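Local atomic coordinates of Lmo2349 protein (Listeria monocytogenes, PDB entry 4GVO), a protein that probably binds L-cystine or related amino acids as the extracellular solute-binding component of an ABC transporter, captured here with histidine or s-oxy cysteine in its pocket. Residues Asn128-Leu133 with Ile146-Gln151; Asn108-Thr113 with Ala165-Ser170; Gln159-Arg164 with Thr181-Glu186. One frame throughout, in Å; residues are numbered along the deposited sequence.

Contact 1. Residues Asn128-Leu133 with Ile146-Gln151. With HIS (histidine), chain E.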
ATOM      1  N   ASN A 128       5.704  -5.174  -0.277  1.00  7.96           N
ATOM      2  CA  ASN A 128       7.066  -4.677  -0.321  1.00  8.37           C
ATOM      3  C   ASN A 128       7.699  -4.715   1.072  1.00  8.27           C
ATOM      4  O   ASN A 128       8.876  -5.034   1.211  1.00  9.43           O
ATOM      5  CB  ASN A 128       7.120  -3.304  -0.927  1.00  8.22           C
ATOM      6  CG  ASN A 128       8.548  -2.887  -1.255  1.00  9.87           C
ATOM      7  OD1 ASN A 128       9.280  -3.660  -1.898  1.00 11.28           O
ATOM      8  ND2 ASN A 128       8.944  -1.698  -0.816  1.00 12.09           N
ATOM      9  N   GLY A 129       6.956  -4.399   2.107  1.00  8.20           N
ATOM     10  CA  GLY A 129       7.499  -4.410   3.452  1.00  8.20           C
ATOM     11  C   GLY A 129       7.983  -5.791   3.853  1.00  8.57           C
ATOM     12  O   GLY A 129       8.985  -5.937   4.548  1.00  8.77           O
ATOM     13  N   ALA A 130       7.269  -6.837   3.436  1.00  7.49           N
ATOM     14  CA  ALA A 130       7.736  -8.182   3.703  1.00  8.57           C
ATOM     15  C   ALA A 130       9.112  -8.443   3.066  1.00  8.41           C
ATOM     16  O   ALA A 130       9.939  -9.115   3.670  1.00 10.12           O
ATOM     17  CB  ALA A 130       6.682  -9.221   3.242  1.00 10.84           C
ATOM     18  N   LEU A 131       9.321  -7.973   1.844  1.00  8.75           N
ATOM     19  CA  LEU A 131      10.579  -8.112   1.149  1.00  9.68           C
ATOM     20  C   LEU A 131      11.702  -7.348   1.855  1.00  8.62           C
ATOM     21  O   LEU A 131      12.815  -7.856   2.010  1.00  9.19           O
ATOM     22  CB  LEU A 131      10.426  -7.708  -0.319  1.00  9.42           C
ATOM     23  CG  LEU A 131      11.692  -7.801  -1.165  1.00 10.35           C
ATOM     24  CD1 LEU A 131      12.165  -9.272  -1.251  1.00 13.48           C
ATOM     25  CD2 LEU A 131      11.486  -7.180  -2.533  1.00 15.63           C
ATOM     26  N   VAL A 132      11.391  -6.112   2.249  1.00  7.53           N
ATOM     27  CA  VAL A 132      12.332  -5.267   2.975  1.00  8.11           C
ATOM     28  C   VAL A 132      12.757  -6.014   4.242  1.00  8.82           C
ATOM     29  O   VAL A 132      13.958  -6.106   4.540  1.00  9.53           O
ATOM     30  CB  VAL A 132      11.655  -3.906   3.300  1.00  8.53           C
ATOM     31  CG1 VAL A 132      12.425  -3.124   4.373  1.00 10.78           C
ATOM     32  CG2 VAL A 132      11.438  -3.087   2.025  1.00 10.24           C
ATOM     33  N   LEU A 133      11.819  -6.585   4.994  1.00  8.70           N
ATOM     34  CA  LEU A 133      12.173  -7.359   6.170  1.00  8.21           C
ATOM     35  C   LEU A 133      12.991  -8.620   5.865  1.00  8.02           C
ATOM     36  O   LEU A 133      13.909  -8.947   6.579  1.00  9.09           O
ATOM     37  CB  LEU A 133      10.913  -7.773   6.944  1.00  9.26           C
ATOM     38  CG  LEU A 133      10.118  -6.667   7.631  1.00 10.80           C
ATOM     39  CD1 LEU A 133       8.743  -7.261   8.024  1.00 11.59           C
ATOM     40  CD2 LEU A 133      10.936  -6.083   8.807  1.00 14.24           C
ATOM     41  N   ILE A 146      10.049 -14.136  10.517  1.00  9.70           N
ATOM     42  CA  ILE A 146       9.059 -13.385   9.788  1.00  9.92           C
ATOM     43  C   ILE A 146       7.870 -14.334   9.548  1.00 11.16           C
ATOM     44  O   ILE A 146       8.028 -15.452   9.027  1.00 14.95           O
ATOM     45  CB  ILE A 146       9.558 -12.835   8.434  1.00 11.06           C
ATOM     46  CG1 ILE A 146      10.707 -11.837   8.631  1.00 12.31           C
ATOM     47  CG2 ILE A 146       8.434 -12.139   7.688  1.00 12.95           C
ATOM     48  CD1 ILE A 146      11.464 -11.430   7.377  1.00 13.66           C
ATOM     49  N   ALA A 147       6.704 -13.866   9.958  1.00 11.31           N
ATOM     50  CA  ALA A 147       5.452 -14.594   9.761  1.00 11.30           C
ATOM     51  C   ALA A 147       4.456 -13.705   9.055  1.00 11.45           C
ATOM     52  O   ALA A 147       4.598 -12.496   9.001  1.00 10.58           O
ATOM     53  CB  ALA A 147       4.886 -15.034  11.106  1.00 14.39           C
ATOM     54  N   TYR A 148       3.423 -14.314   8.492  1.00 11.35           N
ATOM     55  CA  TYR A 148       2.432 -13.589   7.722  1.00 12.80           C
ATOM     56  C   TYR A 148       1.100 -13.553   8.450  1.00 11.77           C
ATOM     57  O   TYR A 148       0.678 -14.579   9.007  1.00 13.42           O
ATOM     58  CB  TYR A 148       2.316 -14.175   6.312  1.00 14.22           C
ATOM     59  CG  TYR A 148       3.660 -14.113   5.593  1.00 16.65           C
ATOM     60  CD1 TYR A 148       4.266 -12.878   5.366  1.00 16.31           C
ATOM     61  CD2 TYR A 148       4.331 -15.261   5.177  1.00 19.48           C
ATOM     62  CE1 TYR A 148       5.504 -12.779   4.773  1.00 20.18           C
ATOM     63  CE2 TYR A 148       5.593 -15.173   4.580  1.00 26.32           C
ATOM     64  CZ  TYR A 148       6.163 -13.930   4.377  1.00 24.10           C
ATOM     65  OH  TYR A 148       7.396 -13.819   3.778  1.00 33.25           O
ATOM     66  N   GLU A 149       0.456 -12.393   8.491  1.00 11.42           N
ATOM     67  CA  GLU A 149      -0.818 -12.274   9.208  1.00 12.22           C
ATOM     68  C   GLU A 149      -1.895 -13.114   8.566  1.00 15.13           C
ATOM     69  O   GLU A 149      -1.896 -13.385   7.355  1.00 14.59           O
ATOM     70  CB  GLU A 149      -1.288 -10.836   9.308  1.00 13.43           C
ATOM     71  CG  GLU A 149      -1.666 -10.256   7.949  1.00 16.08           C
ATOM     72  CD  GLU A 149      -2.272  -8.857   7.978  1.00 18.90           C
ATOM     73  OE1 GLU A 149      -2.757  -8.393   9.048  1.00 19.87           O
ATOM     74  OE2 GLU A 149      -2.278  -8.226   6.878  1.00 21.87           O
ATOM     75  N   GLY A 150      -2.850 -13.464   9.406  1.00 16.23           N
ATOM     76  CA  GLY A 150      -4.113 -14.030   9.007  1.00 14.57           C
ATOM     77  C   GLY A 150      -5.243 -13.084   9.243  1.00 14.78           C
ATOM     78  O   GLY A 150      -5.101 -11.846   9.225  1.00 15.29           O
ATOM     79  N   GLN A 151      -6.408 -13.655   9.457  1.00 14.35           N
ATOM     80  CA  GLN A 151      -7.654 -12.856   9.574  1.00 16.53           C
ATOM     81  C   GLN A 151      -8.107 -12.813  11.038  1.00 16.41           C
ATOM     82  O   GLN A 151      -7.728 -13.665  11.846  1.00 17.97           O
ATOM     83  CB  GLN A 151      -8.746 -13.444   8.647  1.00 16.97           C
ATOM     84  CG  GLN A 151      -8.452 -13.197   7.174  1.00 18.56           C
ATOM     85  CD  GLN A 151      -7.274 -14.001   6.618  1.00 16.41           C
ATOM     86  OE1 GLN A 151      -7.233 -15.215   6.738  1.00 15.77           O
ATOM     87  NE2 GLN A 151      -6.289 -13.323   6.058  1.00 21.14           N
TER
HETATM   88  N   HIS E 703       2.419  -0.581  -0.151  0.60 10.19           N
HETATM   89  CA  HIS E 703       2.304  -2.070  -0.234  0.60 10.85           C
HETATM   90  C   HIS E 703       3.171  -2.665  -1.292  0.60 10.65           C
HETATM   91  O   HIS E 703       3.702  -1.909  -2.120  0.60 11.19           O
HETATM   92  CB  HIS E 703       0.860  -2.470  -0.477  0.60 11.26           C
HETATM   93  CG  HIS E 703       0.076  -2.590   0.795  0.60 15.00           C
HETATM   94  ND1 HIS E 703      -0.129  -1.531   1.592  0.60 17.47           N
HETATM   95  CD2 HIS E 703      -0.501  -3.703   1.452  0.60 15.57           C
HETATM   96  CE1 HIS E 703      -0.811  -1.939   2.692  0.60 16.70           C
HETATM   97  NE2 HIS E 703      -1.051  -3.253   2.576  0.60 17.54           N
HETATM   98  OXT HIS E 703       3.358  -3.903  -1.314  0.60 10.92           O
HETATM   99  O   HOH W   1       9.142 -12.008   3.852  1.00 25.07           O
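Ile146 and Leu133 make the closest approach, an apolar one: the end methyl CD1 of Ile146 lies 3.5 Å from the backbone C of Leu133 and 3.7 Å from Leu133 CB. With CG1 anti to its own carbonyl carbon (chi1 -63°) and chi2 extended, the Ile146 branch reaches straight to the helix backbone. A second apolar touch joins Ala130 and Tyr148, the alanine methyl CB meeting the ring at its edge, near the ring plane, 4.0 Å from CE1.

The polar link is indirect. Water 1 donates to Ala130 O at 3.0 Å and lies 2.5 Å from Tyr148 OH, an unusually short separation that leaves this bridge between helix and strand doubtful in detail.

The first residue of the helix also takes part in ligand binding. Asn128 N donates to OXT of the bound histidine at 2.9 Å and 164°, and the Asn128 amide ND2 is held by Glu78, another pocket residue; Arg83 also grips the histidine.

The two segments belong to a beta-alpha-beta unit in which helix 128-139 connects parallel strands 120-123 and 145-148. Ala130 and Leu133 rest on the first of these strands as well, while Val132 and Leu133 also pack against strand 168-170.

Contact 2. Residues Asn108-Thr113 with Ala165-Ser170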
ATOM      1  N   ASN A 108       9.070  -0.270  24.095  1.00 10.16           N
ATOM      2  CA  ASN A 108      10.263   0.499  23.804  1.00  8.96           C
ATOM      3  C   ASN A 108      11.513  -0.356  23.644  1.00 10.06           C
ATOM      4  O   ASN A 108      12.641   0.150  23.661  1.00 11.10           O
ATOM      5  CB  ASN A 108      10.441   1.539  24.888  1.00 10.24           C
ATOM      6  CG  ASN A 108       9.288   2.534  24.879  1.00 11.27           C
ATOM      7  OD1 ASN A 108       9.092   3.207  23.873  1.00 13.92           O
ATOM      8  ND2 ASN A 108       8.530   2.625  25.978  1.00 13.05           N
ATOM      9  N   SER A 109      11.302  -1.656  23.453  1.00  8.75           N
ATOM     10  CA  SER A 109      12.436  -2.572  23.376  1.00  9.15           C
ATOM     11  C   SER A 109      13.105  -2.651  22.014  1.00  9.28           C
ATOM     12  O   SER A 109      14.218  -3.173  21.877  1.00 10.70           O
ATOM     13  CB  SER A 109      12.035  -3.950  23.854  1.00  9.69           C
ATOM     14  OG  SER A 109      11.194  -4.640  22.939  1.00  9.12           O
ATOM     15  N   ILE A 110      12.443  -2.085  21.005  1.00  9.21           N
ATOM     16  CA  ILE A 110      12.921  -2.177  19.610  1.00  9.24           C
ATOM     17  C   ILE A 110      13.083  -0.765  18.997  1.00  9.43           C
ATOM     18  O   ILE A 110      12.165   0.045  19.034  1.00 10.55           O
ATOM     19  CB  ILE A 110      11.883  -2.966  18.764  1.00  9.17           C
ATOM     20  CG1 ILE A 110      11.795  -4.394  19.219  1.00 10.00           C
ATOM     21  CG2 ILE A 110      12.201  -2.892  17.283  1.00 11.27           C
ATOM     22  CD1 ILE A 110      10.528  -5.154  18.838  1.00 10.30           C
ATOM     23  N   ASN A 111      14.269  -0.508  18.472  1.00 10.67           N
ATOM     24  CA  ASN A 111      14.532   0.655  17.664  1.00 11.35           C
ATOM     25  C   ASN A 111      15.176   0.197  16.371  1.00 11.77           C
ATOM     26  O   ASN A 111      14.554   0.288  15.337  1.00 13.95           O
ATOM     27  CB  ASN A 111      15.343   1.709  18.440  1.00 12.81           C
ATOM     28  CG  ASN A 111      15.426   3.004  17.659  1.00 17.39           C
ATOM     29  OD1 ASN A 111      16.030   3.034  16.620  1.00 16.12           O
ATOM     30  ND2 ASN A 111      14.631   3.995  18.058  1.00 21.67           N
ATOM     31  N   SER A 112      16.397  -0.306  16.415  1.00 11.71           N
ATOM     32  CA  SER A 112      17.065  -0.884  15.264  1.00 10.79           C
ATOM     33  C   SER A 112      16.439  -2.234  14.917  1.00  9.46           C
ATOM     34  O   SER A 112      15.947  -2.956  15.780  1.00 11.41           O
ATOM     35  CB  SER A 112      18.513  -1.165  15.650  1.00 13.87           C
ATOM     36  OG  SER A 112      19.248  -1.779  14.611  1.00 15.80           O
ATOM     37  N   THR A 113      16.588  -2.644  13.649  1.00 10.49           N
ATOM     38  CA  THR A 113      16.284  -4.021  13.288  1.00  9.88           C
ATOM     39  C   THR A 113      17.167  -5.019  14.030  1.00  9.74           C
ATOM     40  O   THR A 113      16.813  -6.185  14.166  1.00  8.92           O
ATOM     41  CB  THR A 113      16.349  -4.286  11.797  1.00 10.36           C
ATOM     42  OG1 THR A 113      17.646  -3.940  11.351  1.00 10.45           O
ATOM     43  CG2 THR A 113      15.319  -3.418  11.038  1.00 12.63           C
ATOM     44  N   ALA A 165       3.268 -11.406  18.118  1.00 10.28           N
ATOM     45  CA  ALA A 165       4.240 -10.710  17.278  1.00 10.59           C
ATOM     46  C   ALA A 165       4.845  -9.586  18.104  1.00  9.31           C
ATOM     47  O   ALA A 165       4.129  -8.914  18.829  1.00 10.94           O
ATOM     48  CB  ALA A 165       3.601 -10.136  16.018  1.00 11.01           C
ATOM     49  N   ASP A 166       6.151  -9.338  17.934  1.00  8.88           N
ATOM     50  CA  ASP A 166       6.846  -8.234  18.580  1.00  9.19           C
ATOM     51  C   ASP A 166       6.766  -6.930  17.763  1.00 10.01           C
ATOM     52  O   ASP A 166       6.818  -5.837  18.313  1.00  9.63           O
ATOM     53  CB  ASP A 166       8.289  -8.648  18.763  1.00  9.01           C
ATOM     54  CG  ASP A 166       8.434  -9.813  19.736  1.00 10.74           C
ATOM     55  OD1 ASP A 166       8.354  -9.544  20.955  1.00 13.76           O
ATOM     56  OD2 ASP A 166       8.592 -10.967  19.256  1.00 13.07           O
ATOM     57  N   ALA A 167       6.669  -7.058  16.441  1.00  8.66           N
ATOM     58  CA  ALA A 167       6.689  -5.911  15.533  1.00  8.49           C
ATOM     59  C   ALA A 167       6.042  -6.265  14.229  1.00  7.94           C
ATOM     60  O   ALA A 167       5.863  -7.452  13.924  1.00  9.63           O
ATOM     61  CB  ALA A 167       8.130  -5.410  15.259  1.00  9.47           C
ATOM     62  N   THR A 168       5.655  -5.211  13.510  1.00  8.02           N
ATOM     63  CA  THR A 168       5.292  -5.317  12.101  1.00  8.08           C
ATOM     64  C   THR A 168       6.095  -4.235  11.352  1.00  8.16           C
ATOM     65  O   THR A 168       7.011  -3.621  11.920  1.00  8.37           O
ATOM     66  CB  THR A 168       3.762  -5.164  11.909  1.00 10.06           C
ATOM     67  OG1 THR A 168       3.424  -5.432  10.540  1.00 10.65           O
ATOM     68  CG2 THR A 168       3.243  -3.804  12.304  1.00 12.07           C
ATOM     69  N   ILE A 169       5.736  -4.004  10.086  1.00  7.50           N
ATOM     70  CA  ILE A 169       6.310  -2.928   9.284  1.00  8.50           C
ATOM     71  C   ILE A 169       5.156  -2.184   8.638  1.00  9.38           C
ATOM     72  O   ILE A 169       4.222  -2.802   8.125  1.00 10.55           O
ATOM     73  CB  ILE A 169       7.355  -3.452   8.292  1.00  8.29           C
ATOM     74  CG1 ILE A 169       8.135  -2.287   7.652  1.00  9.34           C
ATOM     75  CG2 ILE A 169       6.806  -4.454   7.259  1.00 10.00           C
ATOM     76  CD1 ILE A 169       9.331  -2.756   6.864  1.00 10.67           C
ATOM     77  N   SER A 170       5.156  -0.860   8.774  1.00  8.94           N
ATOM     78  CA  SER A 170       4.038  -0.056   8.300  1.00  8.43           C
ATOM     79  C   SER A 170       4.453   1.369   7.994  1.00  8.59           C
ATOM     80  O   SER A 170       5.657   1.671   8.015  1.00  8.40           O
ATOM     81  CB  SER A 170       2.824  -0.075   9.270  1.00 11.34           C
ATOM     82  OG  SER A 170       1.620   0.331   8.546  1.00 12.83           O
TER
HETATM   83  O   HOH W   2       9.091  -7.060  21.967  1.00 11.53           O
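Ile110 meets Asp166 and Ala167 through a single methyl, in a contact that joins the loop after strand 95-104 to the segment 165-170, which carries strand 168-170. CB of Ile110 starts the side chain toward the other segment but stays too far back to touch it. There the chain branches. CG2 is turned anti to the backbone N and makes no contact with this segment. CG1 takes the other course, anti to the carbonyl carbon (chi1 -66°), and it too stands off from both partners. The nearly extended second torsion (160°) then carries CD1 forward into the contact. Ile110 CD1 settles 3.8 Å from the carbonyl oxygen Asp166 O and 4.2 Å from Asp166 CB, and Ala167 CB is 4.3 Å away from the same methyl. The Ile110 and Asp166 side chains cross at about a right angle, and the tip of the isoleucine meets the base of the aspartate instead of its carboxylate. Ile110 also packs on Leu116, Lys119 and Leu101, and Ala167 likewise touches Leu116 and Val103.

The carboxylate of Asp166 is occupied elsewhere: OD2 accepts from the backbone N of Arg120, which opens strand 120-123. Its other oxygen, OD1, receives a hydrogen bond of 2.8 Å from water 2. That water reaches back across the contact to Ser109 OG, but only through a weak bond of 3.4 Å; the same hydroxyl is hydrogen-bonded to Asn107.

Chemically, the contact therefore divides in two. Its direct part is undirected packing of a methyl on a peptide oxygen and two CB atoms, while its polar part runs through one water that is held firmly by the aspartate and loosely by the serine, consistent with a modest polar contribution to joining the two segments.

Contact 3. Residues Gln159-Arg164 with Thr181-Glu186; sequences QLKTGR and TSAIKE
Lys161 and Ile184 lie crosswise, at about a right angle, where the end of helix 156-162 meets the loop leading to strand 186-189 in one lobe of the two-lobed periplasmic binding protein fold. The lysine's CG is anti to its backbone N (chi1 -176°) and its carbons then run extended, bending only at the last torsion before NZ, which lays the aliphatic shaft across the isoleucine's longer branch. Closest packing is between Lys161 CD and Ile184 CG1 at 3.5 Å, with Ile184 CD1 following at 3.7 Å from the same CD. Lys161 was modelled in two conformers and these distances belong to one of them, so the tightness of the fit is doubtful. Ile184 also packs on Ala157 and Asn158 of the same helix, and on Leu104.

Leu160 and Glu186 form the second crossing, again near perpendicular. The glutamate is extended beyond CG, and its carboxylate comes up to the leucine methyl CD1, which is 3.6 Å from OE2 and 3.8 Å from CD. OE2 also has a weak hydrogen bond from Gln178.

Both segments contain an ST turn. After the helix, where Gly163 adopts positive phi (83°), Arg164 N donates to Thr162 OG1. In the loop, Ser182 OG receives Ile184 N at 3.0 Å, with an N-H...O angle of 145°.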
ATOM      1  N   GLN A 159      -2.113  -9.738  16.666  1.00 12.92           N
ATOM      2  CA  GLN A 159      -0.940 -10.432  17.072  1.00 10.51           C
ATOM      3  C   GLN A 159       0.026  -9.493  17.809  1.00 10.82           C
ATOM      4  O   GLN A 159       0.701  -9.949  18.751  1.00 11.24           O
ATOM      5  CB  GLN A 159      -0.240 -11.122  15.908  1.00 11.99           C
ATOM      6  CG  GLN A 159      -1.083 -12.166  15.219  1.00 12.38           C
ATOM      7  CD  GLN A 159      -0.289 -13.198  14.469  1.00 11.17           C
ATOM      8  OE1 GLN A 159       0.817 -13.584  14.916  1.00 13.51           O
ATOM      9  NE2 GLN A 159      -0.826 -13.668  13.326  1.00 13.49           N
ATOM     10  N   LEU A 160       0.023  -8.196  17.490  1.00 11.35           N
ATOM     11  CA  LEU A 160       0.824  -7.262  18.326  1.00 11.58           C
ATOM     12  C   LEU A 160       0.213  -7.121  19.728  1.00 12.38           C
ATOM     13  O   LEU A 160       0.911  -7.115  20.729  1.00 13.51           O
ATOM     14  CB  LEU A 160       0.899  -5.882  17.687  1.00 12.23           C
ATOM     15  CG  LEU A 160       1.759  -5.794  16.414  1.00 11.73           C
ATOM     16  CD1 LEU A 160       1.559  -4.435  15.753  1.00 13.48           C
ATOM     17  CD2 LEU A 160       3.222  -6.087  16.687  1.00 12.46           C
ATOM     18  N   LYS A 161      -1.119  -7.040  19.778  1.00 12.53           N
ATOM     19  CA  LYS A 161      -1.845  -6.862  21.047  0.70 16.21           C
ATOM     20  C   LYS A 161      -1.476  -7.949  22.039  1.00 15.45           C
ATOM     21  O   LYS A 161      -1.246  -7.671  23.205  1.00 21.07           O
ATOM     22  CB  LYS A 161      -3.363  -6.913  20.802  0.70 17.20           C
ATOM     23  CG  LYS A 161      -4.230  -6.649  22.025  0.70 23.08           C
ATOM     24  CD  LYS A 161      -5.738  -6.701  21.702  0.70 30.01           C
ATOM     25  CE  LYS A 161      -6.616  -6.301  22.893  0.70 29.87           C
ATOM     26  NZ  LYS A 161      -7.833  -5.462  22.602  0.70 34.75           N
ATOM     27  N   THR A 162      -1.512  -9.205  21.575  1.00 16.64           N
ATOM     28  CA  THR A 162      -1.260 -10.349  22.446  1.00 20.47           C
ATOM     29  C   THR A 162       0.191 -10.641  22.718  1.00 18.20           C
ATOM     30  O   THR A 162       0.494 -11.467  23.579  1.00 25.07           O
ATOM     31  CB  THR A 162      -1.846 -11.655  21.878  1.00 23.66           C
ATOM     32  OG1 THR A 162      -1.206 -11.963  20.645  1.00 22.56           O
ATOM     33  CG2 THR A 162      -3.313 -11.520  21.632  1.00 23.17           C
ATOM     34  N   GLY A 163       1.103  -9.979  21.993  1.00 14.49           N
ATOM     35  CA  GLY A 163       2.495 -10.274  22.089  1.00 13.24           C
ATOM     36  C   GLY A 163       2.961 -11.446  21.233  1.00 14.42           C
ATOM     37  O   GLY A 163       4.125 -11.785  21.242  1.00 16.51           O
ATOM     38  N   ARG A 164       2.070 -12.054  20.468  1.00 13.93           N
ATOM     39  CA  ARG A 164       2.471 -13.146  19.578  0.60 14.59           C
ATOM     40  C   ARG A 164       3.448 -12.651  18.540  1.00 11.78           C
ATOM     41  O   ARG A 164       4.311 -13.395  18.089  1.00 12.90           O
ATOM     42  CB  ARG A 164       1.273 -13.760  18.818  0.60 17.27           C
ATOM     43  CG  ARG A 164       0.314 -14.574  19.631  0.60 18.06           C
ATOM     44  CD  ARG A 164      -0.968 -14.790  18.858  0.60 18.53           C
ATOM     45  NE  ARG A 164      -0.744 -15.671  17.741  0.60 14.29           N
ATOM     46  CZ  ARG A 164      -1.619 -15.854  16.744  0.60 18.93           C
ATOM     47  NH1 ARG A 164      -2.769 -15.169  16.680  0.60 16.70           N
ATOM     48  NH2 ARG A 164      -1.336 -16.709  15.760  0.60 20.78           N
ATOM     49  N   THR A 181      -9.446   4.716  16.009  1.00 11.41           N
ATOM     50  CA  THR A 181     -10.615   3.985  16.420  1.00 11.84           C
ATOM     51  C   THR A 181     -10.328   2.636  17.057  1.00 14.49           C
ATOM     52  O   THR A 181     -11.241   1.797  17.214  1.00 18.22           O
ATOM     53  CB  THR A 181     -11.568   3.793  15.226  1.00 14.30           C
ATOM     54  OG1 THR A 181     -10.824   3.261  14.109  1.00 15.90           O
ATOM     55  CG2 THR A 181     -12.221   5.144  14.851  1.00 16.19           C
ATOM     56  N   SER A 182      -9.091   2.412  17.456  1.00 17.32           N
ATOM     57  CA  SER A 182      -8.714   1.071  17.866  1.00 17.17           C
ATOM     58  C   SER A 182      -8.327   1.101  19.322  1.00 16.28           C
ATOM     59  O   SER A 182      -7.777   2.081  19.811  1.00 17.77           O
ATOM     60  CB  SER A 182      -7.544   0.537  16.970  1.00 17.29           C
ATOM     61  OG  SER A 182      -7.203  -0.767  17.392  1.00 23.60           O
ATOM     62  N   ALA A 183      -8.609   0.020  20.038  1.00 16.76           N
ATOM     63  CA  ALA A 183      -8.037  -0.204  21.375  1.00 17.90           C
ATOM     64  C   ALA A 183      -6.556  -0.559  21.303  1.00 18.40           C
ATOM     65  O   ALA A 183      -5.818  -0.278  22.244  1.00 19.23           O
ATOM     66  CB  ALA A 183      -8.813  -1.296  22.119  1.00 21.15           C
ATOM     67  N   ILE A 184      -6.115  -1.137  20.175  1.00 14.35           N
ATOM     68  CA  ILE A 184      -4.728  -1.553  20.032  1.00 14.74           C
ATOM     69  C   ILE A 184      -4.011  -0.342  19.429  1.00 14.80           C
ATOM     70  O   ILE A 184      -4.210  -0.042  18.240  1.00 20.48           O
ATOM     71  CB  ILE A 184      -4.578  -2.801  19.100  1.00 16.85           C
ATOM     72  CG1 ILE A 184      -5.503  -3.951  19.572  1.00 19.73           C
ATOM     73  CG2 ILE A 184      -3.079  -3.203  18.964  1.00 19.07           C
ATOM     74  CD1 ILE A 184      -5.828  -4.966  18.473  1.00 22.91           C
ATOM     75  N   LYS A 185      -3.197   0.350  20.210  1.00 14.08           N
ATOM     76  CA  LYS A 185      -2.396   1.490  19.670  1.00 12.60           C
ATOM     77  C   LYS A 185      -1.032   1.019  19.229  1.00 13.43           C
ATOM     78  O   LYS A 185      -0.303   0.358  19.981  1.00 15.48           O
ATOM     79  CB  LYS A 185      -2.240   2.581  20.728  1.00 14.72           C
ATOM     80  CG  LYS A 185      -3.529   3.096  21.338  1.00 19.21           C
ATOM     81  CD  LYS A 185      -4.506   3.698  20.334  1.00 22.48           C
ATOM     82  CE  LYS A 185      -5.701   4.262  21.114  1.00 22.72           C
ATOM     83  NZ  LYS A 185      -6.689   4.920  20.227  1.00 22.80           N
ATOM     84  N   GLU A 186      -0.680   1.405  18.013  1.00 13.06           N
ATOM     85  CA  GLU A 186       0.613   1.103  17.428  1.00 11.91           C
ATOM     86  C   GLU A 186       1.404   2.364  17.280  1.00 10.18           C
ATOM     87  O   GLU A 186       0.878   3.480  17.288  1.00 12.01           O
ATOM     88  CB  GLU A 186       0.418   0.496  16.059  1.00 15.37           C
ATOM     89  CG  GLU A 186      -0.264  -0.858  16.104  1.00 17.65           C
ATOM     90  CD  GLU A 186      -0.521  -1.447  14.732  1.00 21.92           C
ATOM     91  OE1 GLU A 186      -0.070  -0.861  13.738  1.00 30.05           O
ATOM     92  OE2 GLU A 186      -1.268  -2.453  14.622  1.00 23.52           O
TER

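In the fold
All three contacts lie in the same lobe, but only contact 1 includes a residue of the ligand pocket, Asn128. Contacts 1 and 2 meet directly through Ile169, whose CG2 is 3.5 Å from Leu133 CD1, so strand 168-170 packs against the helix that binds the histidine. Contacts 2 and 3 share the turn from helix 156-162 into that strand: Leu160 CD2 is 3.6 Å from Ala167 N, and Ala165 N probably bonds to Gln159 O at 3.0 Å. Contacts 1 and 3 do not touch, although their nearest atoms are about 4 Å apart (centres about 16 Å). Contact 3 is more remote from the ligand, the Glu186 side chain being about 11 Å from the histidine.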